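Local coordinates for protein alpha-galactosidase (Umbelopsis vinacea, PDB 3A5V) that probably hydrolyses terminal alpha-linked galactose residues from galacto-oligosaccharides and related glycoconjugates, as a tetrameric glycoside hydrolase family 27 enzyme, at residues L27-D30 with A31-I35; G75-P78 with L79-I83. All coordinates share one frame; numbering follows the deposited sequence.

Contacts 1 and 2 are turn-to-turn contacts, the first inside helix 25-38 and the second at the start of helix 76-85, with Gly-75 just before it; their centres lie about 12 Å apart. Each has a buried face and a more open one. The buried faces meet where Ile-28 of contact 1 packs on Leu-79 and Ile-83 of contact 2; at the more open edge, Leu-29 CD1 comes within 3.6 Å of Asp-82 CB. On the open faces, contact 1 lays a lysine's methylenes against a leucine, whereas in contact 2 two waters link an aspartate weakly to a lysine and another aspartate to a backbone carbonyl. Both helices lie side by side in the barrel domain.

Contact 1 (L27-D30 with A31-I35); sequences LILD and AAKAI
Ala-31, Ala-32, Lys-33 and Ala-34 each donate the backbone N-H to the carbonyl four residues earlier, at Leu-27, Ile-28, Leu-29 and Asp-30, with N to O distances of 2.9 to 3.1 Å and N-H...O angles all above 150°, the pattern of a regular alpha-helix. The side-chain part of the contact is the i to i+4 pair Leu-29 and Lys-33. The lysine chain is extended beyond CG and runs back over the preceding turn, since CG stands beside its own backbone N (chi1 -70°). Its CG passes 3.4 Å from Leu-29 O, so the aliphatic stem lies next to a carbonyl already engaged by the lysine's own N-H. Farther out, Lys-33 CE rests 3.9 Å from Leu-29 CG and 4.1 Å from Leu-29 CD1, which makes the touch one of methylene against branch point. Leu-29 CG points away from its N and lies beside the carbonyl carbon (chi1 -155°), which brings the isobutyl group within reach of the lysine.

Asp-30 does not pair with this lysine: OD1 and Lys-33 NZ are 5.7 Å apart, and Asp-30 OD1 instead accepts a hydrogen bond from Gln-26 NE2, one turn earlier. Any attraction between the two charges would therefore act at a distance. On the inner side, Ala-31 CB sits 3.4 Å from Leu-27 O, and its small methyl faces Trp-13 of strand 11-14. Ala-32 and Ile-28 turn to Val-48 of strand 47-49. Small and branched apolar groups against the strands, with lysine and aspartate on more open sides, give the amphipathic pattern of an outer helix in a TIM barrel, here packed on two neighbouring barrel strands.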
ATOM      1  N   LEU A  27     -30.249 -20.393  27.312  1.00 17.51           N
ATOM      2  CA  LEU A  27     -30.282 -20.398  25.853  1.00 17.21           C
ATOM      3  C   LEU A  27     -29.147 -21.239  25.279  1.00 16.41           C
ATOM      4  O   LEU A  27     -29.340 -21.988  24.309  1.00 16.77           O
ATOM      5  CB  LEU A  27     -30.243 -18.965  25.304  1.00 17.26           C
ATOM      6  CG  LEU A  27     -31.439 -18.078  25.675  1.00 18.41           C
ATOM      7  CD1 LEU A  27     -31.107 -16.607  25.413  1.00 18.69           C
ATOM      8  CD2 LEU A  27     -32.719 -18.499  24.947  1.00 20.19           C
ATOM      9  N   ILE A  28     -27.965 -21.120  25.870  1.00 15.77           N
ATOM     10  CA  ILE A  28     -26.819 -21.919  25.425  1.00 15.29           C
ATOM     11  C   ILE A  28     -27.097 -23.416  25.646  1.00 16.17           C
ATOM     12  O   ILE A  28     -26.855 -24.247  24.769  1.00 14.97           O
ATOM     13  CB  ILE A  28     -25.517 -21.488  26.126  1.00 15.22           C
ATOM     14  CG1 ILE A  28     -25.105 -20.081  25.646  1.00 13.45           C
ATOM     15  CG2 ILE A  28     -24.346 -22.521  25.849  1.00 14.10           C
ATOM     16  CD1 ILE A  28     -24.167 -19.351  26.589  1.00 12.89           C
ATOM     17  N   LEU A  29     -27.611 -23.746  26.828  1.00 16.70           N
ATOM     18  CA  LEU A  29     -27.889 -25.144  27.169  1.00 18.71           C
ATOM     19  C   LEU A  29     -28.978 -25.728  26.265  1.00 17.50           C
ATOM     20  O   LEU A  29     -28.852 -26.857  25.808  1.00 17.35           O
ATOM     21  CB  LEU A  29     -28.257 -25.271  28.660  1.00 18.83           C
ATOM     22  CG  LEU A  29     -28.036 -26.605  29.383  1.00 22.28           C
ATOM     23  CD1 LEU A  29     -26.723 -27.302  29.022  1.00 23.13           C
ATOM     24  CD2 LEU A  29     -28.137 -26.352  30.880  1.00 21.65           C
ATOM     25  N   ASP A  30     -30.022 -24.954  25.968  1.00 17.21           N
ATOM     26  CA  ASP A  30     -31.057 -25.406  25.034  1.00 17.16           C
ATOM     27  C   ASP A  30     -30.533 -25.604  23.606  1.00 16.11           C
ATOM     28  O   ASP A  30     -30.942 -26.534  22.912  1.00 15.21           O
ATOM     29  CB  ASP A  30     -32.233 -24.437  24.997  1.00 18.13           C
ATOM     30  CG  ASP A  30     -33.083 -24.493  26.252  1.00 22.79           C
ATOM     31  OD1 ASP A  30     -32.896 -25.423  27.065  1.00 26.26           O
ATOM     32  OD2 ASP A  30     -33.945 -23.589  26.422  1.00 28.66           O
ATOM     33  N   ALA A  31     -29.640 -24.719  23.166  1.00 15.50           N
ATOM     34  CA  ALA A  31     -29.029 -24.856  21.834  1.00 14.53           C
ATOM     35  C   ALA A  31     -28.121 -26.101  21.770  1.00 14.20           C
ATOM     36  O   ALA A  31     -28.142 -26.822  20.773  1.00 14.16           O
ATOM     37  CB  ALA A  31     -28.258 -23.621  21.481  1.00 14.05           C
ATOM     38  N   ALA A  32     -27.335 -26.342  22.826  1.00 13.66           N
ATOM     39  CA  ALA A  32     -26.442 -27.518  22.875  1.00 13.80           C
ATOM     40  C   ALA A  32     -27.256 -28.809  22.812  1.00 13.70           C
ATOM     41  O   ALA A  32     -26.860 -29.763  22.125  1.00 13.57           O
ATOM     42  CB  ALA A  32     -25.549 -27.493  24.122  1.00 13.93           C
ATOM     43  N   LYS A  33     -28.399 -28.831  23.512  1.00 13.05           N
ATOM     44  CA  LYS A  33     -29.290 -29.998  23.495  1.00 13.64           C
ATOM     45  C   LYS A  33     -29.943 -30.197  22.135  1.00 13.55           C
ATOM     46  O   LYS A  33     -30.108 -31.326  21.682  1.00 14.41           O
ATOM     47  CB  LYS A  33     -30.331 -29.911  24.627  1.00 13.61           C
ATOM     48  CG  LYS A  33     -29.658 -30.103  26.008  1.00 13.55           C
ATOM     49  CD  LYS A  33     -30.618 -29.960  27.209  1.00 14.84           C
ATOM     50  CE  LYS A  33     -29.775 -30.023  28.504  1.00 17.09           C
ATOM     51  NZ  LYS A  33     -30.608 -29.862  29.726  1.00 20.10           N
ATOM     52  N   ALA A  34     -30.294 -29.097  21.471  1.00 12.90           N
ATOM     53  CA  ALA A  34     -30.806 -29.157  20.099  1.00 12.87           C
ATOM     54  C   ALA A  34     -29.739 -29.654  19.093  1.00 12.91           C
ATOM     55  O   ALA A  34     -30.033 -30.476  18.223  1.00 13.63           O
ATOM     56  CB  ALA A  34     -31.354 -27.773  19.688  1.00 12.84           C
ATOM     57  N   ILE A  35     -28.509 -29.146  19.218  1.00 13.13           N
ATOM     58  CA  ILE A  35     -27.362 -29.621  18.432  1.00 12.48           C
ATOM     59  C   ILE A  35     -27.184 -31.142  18.574  1.00 13.65           C
ATOM     60  O   ILE A  35     -27.073 -31.845  17.568  1.00 12.94           O
ATOM     61  CB  ILE A  35     -26.070 -28.827  18.773  1.00 12.60           C
ATOM     62  CG1 ILE A  35     -26.156 -27.396  18.210  1.00 12.04           C
ATOM     63  CG2 ILE A  35     -24.778 -29.523  18.216  1.00 12.49           C
ATOM     64  CD1 ILE A  35     -25.180 -26.402  18.869  1.00 11.77           C
TER

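Contact 2 (G75-P78 with L79-I83)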
ATOM      1  N   GLY A  75     -21.819 -19.316  37.145  1.00 21.34           N
ATOM      2  CA  GLY A  75     -20.505 -19.167  36.519  1.00 20.74           C
ATOM      3  C   GLY A  75     -20.430 -20.008  35.247  1.00 20.87           C
ATOM      4  O   GLY A  75     -21.330 -20.812  34.954  1.00 20.66           O
ATOM      5  N   ILE A  76     -19.348 -19.839  34.489  1.00 20.40           N
ATOM      6  CA  ILE A  76     -19.179 -20.573  33.225  1.00 19.86           C
ATOM      7  C   ILE A  76     -18.865 -22.065  33.427  1.00 19.21           C
ATOM      8  O   ILE A  76     -19.363 -22.912  32.676  1.00 18.58           O
ATOM      9  CB  ILE A  76     -18.075 -19.918  32.326  1.00 19.86           C
ATOM     10  CG1 ILE A  76     -18.493 -18.514  31.877  1.00 21.23           C
ATOM     11  CG2 ILE A  76     -17.725 -20.798  31.113  1.00 19.06           C
ATOM     12  CD1 ILE A  76     -19.722 -18.457  30.966  1.00 21.38           C
ATOM     13  N   LYS A  77     -18.041 -22.391  34.422  1.00 18.49           N
ATOM     14  CA  LYS A  77     -17.571 -23.783  34.544  1.00 18.41           C
ATOM     15  C   LYS A  77     -18.701 -24.838  34.570  1.00 17.51           C
ATOM     16  O   LYS A  77     -18.618 -25.833  33.844  1.00 16.98           O
ATOM     17  CB  LYS A  77     -16.577 -23.989  35.706  1.00 19.08           C
ATOM     18  CG  LYS A  77     -15.931 -25.365  35.658  1.00 20.44           C
ATOM     19  CD  LYS A  77     -15.163 -25.689  36.912  1.00 27.05           C
ATOM     20  CE  LYS A  77     -14.629 -27.121  36.864  1.00 28.89           C
ATOM     21  NZ  LYS A  77     -13.453 -27.245  35.936  1.00 32.34           N
ATOM     22  N   PRO A  78     -19.742 -24.641  35.407  1.00 17.31           N
ATOM     23  CA  PRO A  78     -20.807 -25.651  35.435  1.00 16.88           C
ATOM     24  C   PRO A  78     -21.580 -25.777  34.119  1.00 16.05           C
ATOM     25  O   PRO A  78     -22.068 -26.860  33.804  1.00 15.44           O
ATOM     26  CB  PRO A  78     -21.735 -25.150  36.554  1.00 17.11           C
ATOM     27  CG  PRO A  78     -20.831 -24.340  37.452  1.00 18.45           C
ATOM     28  CD  PRO A  78     -19.978 -23.600  36.424  1.00 17.55           C
ATOM     29  N   LEU A  79     -21.714 -24.675  33.376  1.00 15.14           N
ATOM     30  CA  LEU A  79     -22.271 -24.722  32.027  1.00 15.10           C
ATOM     31  C   LEU A  79     -21.379 -25.542  31.074  1.00 14.39           C
ATOM     32  O   LEU A  79     -21.879 -26.348  30.287  1.00 14.44           O
ATOM     33  CB  LEU A  79     -22.515 -23.291  31.473  1.00 14.46           C
ATOM     34  CG  LEU A  79     -22.982 -23.189  30.014  1.00 15.30           C
ATOM     35  CD1 LEU A  79     -24.291 -23.990  29.758  1.00 15.92           C
ATOM     36  CD2 LEU A  79     -23.160 -21.711  29.603  1.00 14.88           C
ATOM     37  N   VAL A  80     -20.068 -25.321  31.136  1.00 14.83           N
ATOM     38  CA  VAL A  80     -19.125 -26.101  30.313  1.00 15.16           C
ATOM     39  C   VAL A  80     -19.220 -27.600  30.665  1.00 15.40           C
ATOM     40  O   VAL A  80     -19.192 -28.456  29.778  1.00 15.60           O
ATOM     41  CB  VAL A  80     -17.681 -25.585  30.450  1.00 14.54           C
ATOM     42  CG1 VAL A  80     -16.690 -26.553  29.839  1.00 14.30           C
ATOM     43  CG2 VAL A  80     -17.553 -24.183  29.818  1.00 14.77           C
ATOM     44  N   ASP A  81     -19.362 -27.909  31.954  1.00 15.80           N
ATOM     45  CA  ASP A  81     -19.567 -29.309  32.387  1.00 16.31           C
ATOM     46  C   ASP A  81     -20.809 -29.937  31.749  1.00 15.73           C
ATOM     47  O   ASP A  81     -20.775 -31.097  31.321  1.00 16.78           O
ATOM     48  CB  ASP A  81     -19.687 -29.398  33.922  1.00 16.62           C
ATOM     49  CG  ASP A  81     -18.370 -29.128  34.649  1.00 17.62           C
ATOM     50  OD1 ASP A  81     -17.256 -29.238  34.069  1.00 17.99           O
ATOM     51  OD2 ASP A  81     -18.465 -28.821  35.845  1.00 21.06           O
ATOM     52  N   ASP A  82     -21.901 -29.175  31.686  1.00 15.68           N
ATOM     53  CA  ASP A  82     -23.146 -29.620  31.029  1.00 15.15           C
ATOM     54  C   ASP A  82     -22.962 -29.856  29.524  1.00 14.99           C
ATOM     55  O   ASP A  82     -23.487 -30.822  28.965  1.00 14.42           O
ATOM     56  CB  ASP A  82     -24.272 -28.598  31.242  1.00 15.38           C
ATOM     57  CG  ASP A  82     -24.802 -28.589  32.674  1.00 17.97           C
ATOM     58  OD1 ASP A  82     -24.605 -29.588  33.387  1.00 20.69           O
ATOM     59  OD2 ASP A  82     -25.403 -27.574  33.088  1.00 18.40           O
ATOM     60  N   ILE A  83     -22.224 -28.954  28.875  1.00 14.38           N
ATOM     61  CA  ILE A  83     -21.842 -29.108  27.463  1.00 14.00           C
ATOM     62  C   ILE A  83     -20.971 -30.357  27.240  1.00 13.57           C
ATOM     63  O   ILE A  83     -21.233 -31.170  26.341  1.00 12.93           O
ATOM     64  CB  ILE A  83     -21.141 -27.798  26.945  1.00 13.42           C
ATOM     65  CG1 ILE A  83     -22.154 -26.640  26.919  1.00 14.49           C
ATOM     66  CG2 ILE A  83     -20.506 -28.024  25.561  1.00 13.52           C
ATOM     67  CD1 ILE A  83     -21.522 -25.220  26.748  1.00 14.27           C
TER
HETATM   68  O   HOH W   1     -15.284 -27.730  33.047  1.00 19.20           O
HETATM   69  O   HOH W   2     -23.195 -28.630  35.768  1.00 36.56           O
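Ile-76 and Val-80, one turn apart, meet through methyl groups: Ile-76 CG2 lies 3.6 Å from Val-80 CG2, and the two branched side chains meet at a slant. Val-80 CG2 stands beside its own backbone N and opposite the carbonyl carbon (chi1 168° for CG1), which turns this methyl back toward the previous turn, where it also sits 3.6 Å from Ile-76 O. That oxygen receives Val-80 N at 2.9 Å in a nearly straight bond (N-H...O 164°).

A second pair, Lys-77 and Asp-81, is joined through water. Asp-81 CG comes within 3.4 Å of Lys-77 O, obliquely beyond the oxygen, while one water donates to Asp-81 OD1 at 2.7 Å and accepts a long, weak bond from Lys-77 NZ at 3.5 Å. Lys-77 NZ is 4.7 Å from Asp-81 OD1, too far for a direct salt bridge, and hydrogen-bonds to Lys-120 O. Replacing Asp-81 with an alanine takes away the carboxylate, and would probably leave the water without its closer partner and Lys-77 without this nearby opposite charge.

Pro-78 O is gripped twice, by Asp-82 N and by a second water at 2.9 Å that also donates to Asp-82 OD1. With that water at OD1 and a salt bridge from Arg-74 NH2 at OD2, the Asp-82 carboxylate is held at both oxygens, which should limit its rotation.

Helix 76-85 is the helix of the crossover connecting parallel strands 47-49 and 89-95 in a beta-alpha-beta unit. One side of it faces helix 25-38, with Leu-79 also touching Phe-72, while Ile-76 and Lys-77 touch Trp-121 of helix 111-121, placing the helix between these two neighbours.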